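Local coordinates for putative uncharacterized protein (Chaetomium thermophilum, PDB 5F5T) that is probably required for pre-mRNA splicing as a nuclear spliceosomal factor of the PRP38 family, at residues M38-W52 and T82-L96. Residues are numbered along the deposited sequence; the frame is centred on the assembly and turned at random.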
loop_
_atom_site.group_PDB
_atom_site.type_symbol
_atom_site.label_atom_id
_atom_site.label_comp_id
_atom_site.label_asym_id
_atom_site.label_seq_id
_atom_site.Cartn_x
_atom_site.Cartn_y
_atom_site.Cartn_z
ATOM N N MET A 38 7.542 -6.360 -11.114
ATOM C CA MET A 38 8.668 -5.528 -10.729
ATOM C C MET A 38 9.550 -5.239 -11.950
ATOM O O MET A 38 9.651 -6.064 -12.861
ATOM C CB MET A 38 9.455 -6.195 -9.602
ATOM C CG MET A 38 8.712 -6.121 -8.271
ATOM S SD MET A 38 9.502 -7.049 -6.950
ATOM C CE MET A 38 11.113 -6.306 -7.042
ATOM N N GLU A 39 10.159 -4.057 -11.973
ATOM C CA GLU A 39 10.960 -3.610 -13.114
ATOM C C GLU A 39 12.175 -4.508 -13.338
ATOM O O GLU A 39 12.714 -5.072 -12.388
ATOM C CB GLU A 39 11.408 -2.163 -12.901
ATOM C CG GLU A 39 10.328 -1.285 -12.296
ATOM C CD GLU A 39 10.883 -0.054 -11.606
ATOM O OE1 GLU A 39 10.084 0.704 -11.017
ATOM O OE2 GLU A 39 12.114 0.150 -11.643
ATOM N N LYS A 40 12.605 -4.622 -14.592
ATOM C CA LYS A 40 13.693 -5.527 -14.965
ATOM C C LYS A 40 14.980 -5.195 -14.221
ATOM O O LYS A 40 15.675 -6.089 -13.739
ATOM C CB LYS A 40 13.937 -5.474 -16.476
ATOM C CG LYS A 40 14.816 -6.590 -17.026
ATOM C CD LYS A 40 15.037 -6.411 -18.525
ATOM C CE LYS A 40 16.228 -7.214 -19.028
ATOM N NZ LYS A 40 15.884 -8.655 -19.193
ATOM N N ALA A 41 15.274 -3.902 -14.118
ATOM C CA ALA A 41 16.467 -3.423 -13.431
ATOM C C ALA A 41 16.486 -3.909 -11.986
ATOM O O ALA A 41 17.493 -4.437 -11.504
ATOM C CB ALA A 41 16.536 -1.909 -13.485
ATOM N N VAL A 42 15.363 -3.730 -11.300
ATOM C CA VAL A 42 15.250 -4.156 -9.915
ATOM C C VAL A 42 15.333 -5.681 -9.798
ATOM O O VAL A 42 15.944 -6.197 -8.861
ATOM C CB VAL A 42 13.935 -3.662 -9.287
ATOM C CG1 VAL A 42 13.857 -4.066 -7.825
ATOM C CG2 VAL A 42 13.821 -2.153 -9.424
ATOM N N ARG A 43 14.753 -6.399 -10.759
ATOM C CA ARG A 43 14.857 -7.858 -10.766
ATOM C C ARG A 43 16.318 -8.278 -10.837
ATOM O O ARG A 43 16.740 -9.226 -10.166
ATOM C CB ARG A 43 14.087 -8.479 -11.931
ATOM C CG ARG A 43 12.611 -8.158 -11.982
ATOM C CD ARG A 43 11.896 -9.135 -12.897
ATOM N NE ARG A 43 12.322 -9.045 -14.293
ATOM C CZ ARG A 43 11.684 -8.356 -15.233
ATOM N NH1 ARG A 43 10.582 -7.685 -14.937
ATOM N NH2 ARG A 43 12.151 -8.341 -16.474
ATOM N N GLU A 44 17.079 -7.565 -11.661
ATOM C CA GLU A 44 18.509 -7.806 -11.787
ATOM C C GLU A 44 19.204 -7.555 -10.458
ATOM O O GLU A 44 19.965 -8.398 -9.985
ATOM C CB GLU A 44 19.120 -6.916 -12.873
ATOM C CG GLU A 44 18.563 -7.146 -14.267
ATOM C CD GLU A 44 19.025 -6.092 -15.256
ATOM O OE1 GLU A 44 19.995 -5.368 -14.945
ATOM O OE2 GLU A 44 18.419 -5.986 -16.343
ATOM N N ARG A 45 18.940 -6.396 -9.857
ATOM C CA ARG A 45 19.566 -6.042 -8.584
ATOM C C ARG A 45 19.295 -7.103 -7.523
ATOM O O ARG A 45 20.174 -7.433 -6.723
ATOM C CB ARG A 45 19.066 -4.681 -8.087
ATOM C CG ARG A 45 19.296 -3.526 -9.048
ATOM C CD ARG A 45 20.748 -3.427 -9.465
ATOM N NE ARG A 45 21.629 -3.277 -8.311
ATOM C CZ ARG A 45 22.855 -3.782 -8.231
ATOM N NH1 ARG A 45 23.358 -4.475 -9.243
ATOM N NH2 ARG A 45 23.579 -3.591 -7.136
ATOM N N ILE A 46 18.078 -7.642 -7.531
ATOM C CA ILE A 46 17.697 -8.685 -6.586
ATOM C C ILE A 46 18.387 -10.021 -6.827
ATOM O O ILE A 46 19.012 -10.566 -5.922
ATOM C CB ILE A 46 16.176 -8.924 -6.604
ATOM C CG1 ILE A 46 15.445 -7.706 -6.052
ATOM C CG2 ILE A 46 15.809 -10.137 -5.771
ATOM C CD1 ILE A 46 13.967 -7.875 -6.057
ATOM N N VAL A 47 18.294 -10.544 -8.047
ATOM C CA VAL A 47 18.790 -11.895 -8.308
ATOM C C VAL A 47 20.311 -11.964 -8.191
ATOM O O VAL A 47 20.873 -13.019 -7.893
ATOM C CB VAL A 47 18.354 -12.412 -9.699
ATOM C CG1 VAL A 47 16.835 -12.516 -9.766
ATOM C CG2 VAL A 47 18.885 -11.519 -10.811
ATOM N N GLU A 48 20.970 -10.841 -8.452
ATOM C CA GLU A 48 22.412 -10.720 -8.269
ATOM C C GLU A 48 22.809 -10.565 -6.795
ATOM O O GLU A 48 23.956 -10.809 -6.427
ATOM C CB GLU A 48 22.939 -9.551 -9.104
ATOM C CG GLU A 48 22.923 -9.842 -10.602
ATOM C CD GLU A 48 22.972 -8.591 -11.456
ATOM O OE1 GLU A 48 22.816 -7.481 -10.903
ATOM O OE2 GLU A 48 23.162 -8.717 -12.684
ATOM N N SER A 49 21.860 -10.140 -5.964
ATOM C CA SER A 49 22.145 -9.803 -4.568
ATOM C C SER A 49 22.559 -11.019 -3.750
ATOM O O SER A 49 22.141 -12.146 -4.023
ATOM C CB SER A 49 20.935 -9.147 -3.900
ATOM O OG SER A 49 19.937 -10.108 -3.603
ATOM N N TYR A 50 23.388 -10.770 -2.744
ATOM C CA TYR A 50 23.857 -11.802 -1.832
ATOM C C TYR A 50 22.717 -12.448 -1.048
ATOM O O TYR A 50 22.698 -13.660 -0.841
ATOM C CB TYR A 50 24.875 -11.201 -0.868
ATOM C CG TYR A 50 25.398 -12.155 0.174
ATOM C CD1 TYR A 50 26.428 -13.034 -0.127
ATOM C CD2 TYR A 50 24.886 -12.159 1.465
ATOM C CE1 TYR A 50 26.926 -13.900 0.820
ATOM C CE2 TYR A 50 25.379 -13.025 2.422
ATOM C CZ TYR A 50 26.400 -13.893 2.093
ATOM O OH TYR A 50 26.901 -14.760 3.035
ATOM N N PHE A 51 21.773 -11.629 -0.597
ATOM C CA PHE A 51 20.668 -12.134 0.201
ATOM C C PHE A 51 19.819 -13.117 -0.591
ATOM O O PHE A 51 19.362 -14.123 -0.061
ATOM C CB PHE A 51 19.792 -10.995 0.710
ATOM C CG PHE A 51 18.624 -11.464 1.514
ATOM C CD1 PHE A 51 18.786 -11.819 2.843
ATOM C CD2 PHE A 51 17.365 -11.571 0.941
ATOM C CE1 PHE A 51 17.712 -12.260 3.593
ATOM C CE2 PHE A 51 16.286 -12.013 1.687
ATOM C CZ PHE A 51 16.460 -12.357 3.016
ATOM N N TRP A 52 19.594 -12.812 -1.860
ATOM C CA TRP A 52 18.824 -13.698 -2.721
ATOM C C TRP A 52 19.553 -15.031 -2.889
ATOM O O TRP A 52 18.960 -16.100 -2.759
ATOM C CB TRP A 52 18.579 -13.035 -4.074
ATOM C CG TRP A 52 17.867 -13.896 -5.058
ATOM C CD1 TRP A 52 18.436 -14.683 -6.016
ATOM C CD2 TRP A 52 16.450 -14.037 -5.211
ATOM N NE1 TRP A 52 17.462 -15.319 -6.745
ATOM C CE2 TRP A 52 16.233 -14.937 -6.273
ATOM C CE3 TRP A 52 15.344 -13.494 -4.551
ATOM C CZ2 TRP A 52 14.957 -15.309 -6.689
ATOM C CZ3 TRP A 52 14.075 -13.863 -4.967
ATOM C CH2 TRP A 52 13.892 -14.762 -6.024
ATOM N N THR A 82 25.340 1.336 -4.120
ATOM C CA THR A 82 25.453 -0.043 -4.582
ATOM C C THR A 82 24.120 -0.597 -5.073
ATOM O O THR A 82 24.077 -1.675 -5.665
ATOM C CB THR A 82 25.990 -0.965 -3.478
ATOM O OG1 THR A 82 25.160 -0.866 -2.313
ATOM C CG2 THR A 82 27.422 -0.588 -3.131
ATOM N N GLN A 83 23.042 0.139 -4.811
ATOM C CA GLN A 83 21.698 -0.268 -5.212
ATOM C C GLN A 83 21.310 -1.620 -4.623
ATOM O O GLN A 83 20.859 -2.510 -5.342
ATOM C CB GLN A 83 21.585 -0.317 -6.739
ATOM C CG GLN A 83 21.672 1.031 -7.426
ATOM C CD GLN A 83 20.489 1.923 -7.110
ATOM O OE1 GLN A 83 20.412 2.522 -6.036
ATOM N NE2 GLN A 83 19.550 2.008 -8.045
ATOM N N LYS A 84 21.508 -1.781 -3.321
ATOM C CA LYS A 84 21.161 -3.035 -2.666
ATOM C C LYS A 84 19.667 -3.118 -2.388
ATOM O O LYS A 84 19.092 -2.209 -1.788
ATOM C CB LYS A 84 21.939 -3.218 -1.366
ATOM C CG LYS A 84 21.608 -4.528 -0.675
ATOM C CD LYS A 84 22.733 -5.001 0.226
ATOM C CE LYS A 84 22.909 -4.096 1.417
ATOM N NZ LYS A 84 23.785 -4.727 2.443
ATOM N N PRO A 85 19.031 -4.208 -2.836
ATOM C CA PRO A 85 17.616 -4.429 -2.540
ATOM C C PRO A 85 17.459 -4.975 -1.132
ATOM O O PRO A 85 18.260 -5.811 -0.712
ATOM C CB PRO A 85 17.195 -5.462 -3.581
ATOM C CG PRO A 85 18.441 -6.231 -3.853
ATOM C CD PRO A 85 19.587 -5.264 -3.699
ATOM N N SER A 86 16.445 -4.512 -0.412
ATOM C CA SER A 86 16.235 -4.965 0.955
ATOM C C SER A 86 15.821 -6.424 0.949
ATOM O O SER A 86 15.258 -6.905 -0.037
ATOM C CB SER A 86 15.167 -4.126 1.649
ATOM O OG SER A 86 13.899 -4.347 1.057
ATOM N N PRO A 87 16.106 -7.141 2.046
ATOM C CA PRO A 87 15.599 -8.507 2.183
ATOM C C PRO A 87 14.086 -8.545 1.991
ATOM O O PRO A 87 13.552 -9.490 1.418
ATOM C CB PRO A 87 15.986 -8.871 3.616
ATOM C CG PRO A 87 17.249 -8.089 3.847
ATOM C CD PRO A 87 16.969 -6.762 3.181
ATOM N N PHE A 88 13.417 -7.490 2.443
ATOM C CA PHE A 88 11.977 -7.346 2.282
ATOM C C PHE A 88 11.574 -7.408 0.809
ATOM O O PHE A 88 10.673 -8.165 0.429
ATOM C CB PHE A 88 11.525 -6.033 2.922
ATOM C CG PHE A 88 10.053 -5.767 2.807
ATOM C CD1 PHE A 88 9.166 -6.319 3.712
ATOM C CD2 PHE A 88 9.564 -4.917 1.828
ATOM C CE1 PHE A 88 7.815 -6.061 3.620
ATOM C CE2 PHE A 88 8.211 -4.654 1.734
ATOM C CZ PHE A 88 7.335 -5.227 2.631
ATOM N N LEU A 89 12.260 -6.623 -0.017
ATOM C CA LEU A 89 11.982 -6.586 -1.448
ATOM C C LEU A 89 12.274 -7.930 -2.100
ATOM O O LEU A 89 11.491 -8.417 -2.919
ATOM C CB LEU A 89 12.802 -5.494 -2.130
ATOM C CG LEU A 89 12.480 -5.261 -3.604
ATOM C CD1 LEU A 89 10.999 -4.983 -3.783
ATOM C CD2 LEU A 89 13.308 -4.112 -4.152
ATOM N N CYS A 90 13.397 -8.533 -1.717
ATOM C CA CYS A 90 13.799 -9.819 -2.269
ATOM C C CYS A 90 12.750 -10.879 -1.979
ATOM O O CYS A 90 12.408 -11.683 -2.845
ATOM C CB CYS A 90 15.148 -10.253 -1.696
ATOM S SG CYS A 90 16.526 -9.189 -2.154
ATOM N N LEU A 91 12.237 -10.867 -0.756
ATOM C CA LEU A 91 11.210 -11.814 -0.357
ATOM C C LEU A 91 9.907 -11.536 -1.084
ATOM O O LEU A 91 9.165 -12.462 -1.404
ATOM C CB LEU A 91 11.002 -11.777 1.157
ATOM C CG LEU A 91 12.148 -12.435 1.925
ATOM C CD1 LEU A 91 11.939 -12.350 3.426
ATOM C CD2 LEU A 91 12.286 -13.886 1.487
ATOM N N ALA A 92 9.630 -10.265 -1.360
ATOM C CA ALA A 92 8.458 -9.928 -2.160
ATOM C C ALA A 92 8.582 -10.542 -3.552
ATOM O O ALA A 92 7.631 -11.126 -4.074
ATOM C CB ALA A 92 8.286 -8.425 -2.254
ATOM N N PHE A 93 9.768 -10.418 -4.141
ATOM C CA PHE A 93 10.016 -10.965 -5.469
ATOM C C PHE A 93 9.885 -12.476 -5.448
ATOM O O PHE A 93 9.321 -13.079 -6.367
ATOM C CB PHE A 93 11.404 -10.563 -5.971
ATOM C CG PHE A 93 11.686 -10.997 -7.381
ATOM C CD1 PHE A 93 11.030 -10.403 -8.449
ATOM C CD2 PHE A 93 12.606 -11.999 -7.641
ATOM C CE1 PHE A 93 11.287 -10.803 -9.751
ATOM C CE2 PHE A 93 12.868 -12.403 -8.940
ATOM C CZ PHE A 93 12.206 -11.802 -9.996
ATOM N N LYS A 94 10.386 -13.085 -4.380
ATOM C CA LYS A 94 10.266 -14.525 -4.222
ATOM C C LYS A 94 8.807 -14.942 -4.114
ATOM O O LYS A 94 8.420 -15.973 -4.643
ATOM C CB LYS A 94 11.031 -15.000 -2.992
ATOM C CG LYS A 94 11.029 -16.508 -2.822
ATOM C CD LYS A 94 11.369 -17.210 -4.126
ATOM C CE LYS A 94 12.820 -17.653 -4.158
ATOM N NZ LYS A 94 13.050 -18.734 -5.159
ATOM N N LEU A 95 7.999 -14.131 -3.444
ATOM C CA LEU A 95 6.573 -14.403 -3.346
ATOM C C LEU A 95 5.938 -14.316 -4.727
ATOM O O LEU A 95 5.061 -15.112 -5.067
ATOM C CB LEU A 95 5.897 -13.433 -2.381
ATOM C CG LEU A 95 5.892 -13.862 -0.912
ATOM C CD1 LEU A 95 5.147 -12.844 -0.071
ATOM C CD2 LEU A 95 5.293 -15.249 -0.740
ATOM N N LEU A 96 6.385 -13.350 -5.523
ATOM C CA LEU A 96 5.930 -13.245 -6.903
ATOM C C LEU A 96 6.263 -14.525 -7.663
ATOM O O LEU A 96 5.462 -15.012 -8.460
ATOM C CB LEU A 96 6.566 -12.040 -7.599
ATOM C CG LEU A 96 6.057 -10.657 -7.196
ATOM C CD1 LEU A 96 6.858 -9.573 -7.900
ATOM C CD2 LEU A 96 4.578 -10.520 -7.507
#
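Phe93, reaching out from helix 87-96, enters a hole formed by Arg43, Ile46 and Val47 of helix 40-48 and Trp52 of the next helix, a worked example of a knob-into-hole contact. Its CG lies anti to the backbone N (chi1 -175°), which carries the ring out between helix 40-48 and the start of helix 50-55, where Trp52 CH2 meets Phe93 CD2 at 3.5 Å, the two ring planes inclined at 56°, while Met38 SD lies at the Phe93 ring edge in a Met-aromatic contact. Beside it, Ile46 CD1 rests 3.7 Å from Phe93 CB and also touches Leu89, whose CD1 meets the Met38 methyl tip to tip. Farther along, Pro87 CB covers one face of Phe51 in a CH-pi contact, 3.7 Å from the ring centroid.

The opposite character prevails on the solvent side, where polar bonds replace apolar packing. Arg45 NE donates to Gln83 O at 3.2 Å, close to the guanidinium plane, and NH2 turns to Thr82 O; NH1 faces Glu48 in a salt bridge. With an alanine in place of Arg45, both carbonyls would probably lose this donor and Glu48 its charged mate. Helices 40-48 and 87-96 cross at -105° in the largely helical fold of this PRP38-family protein.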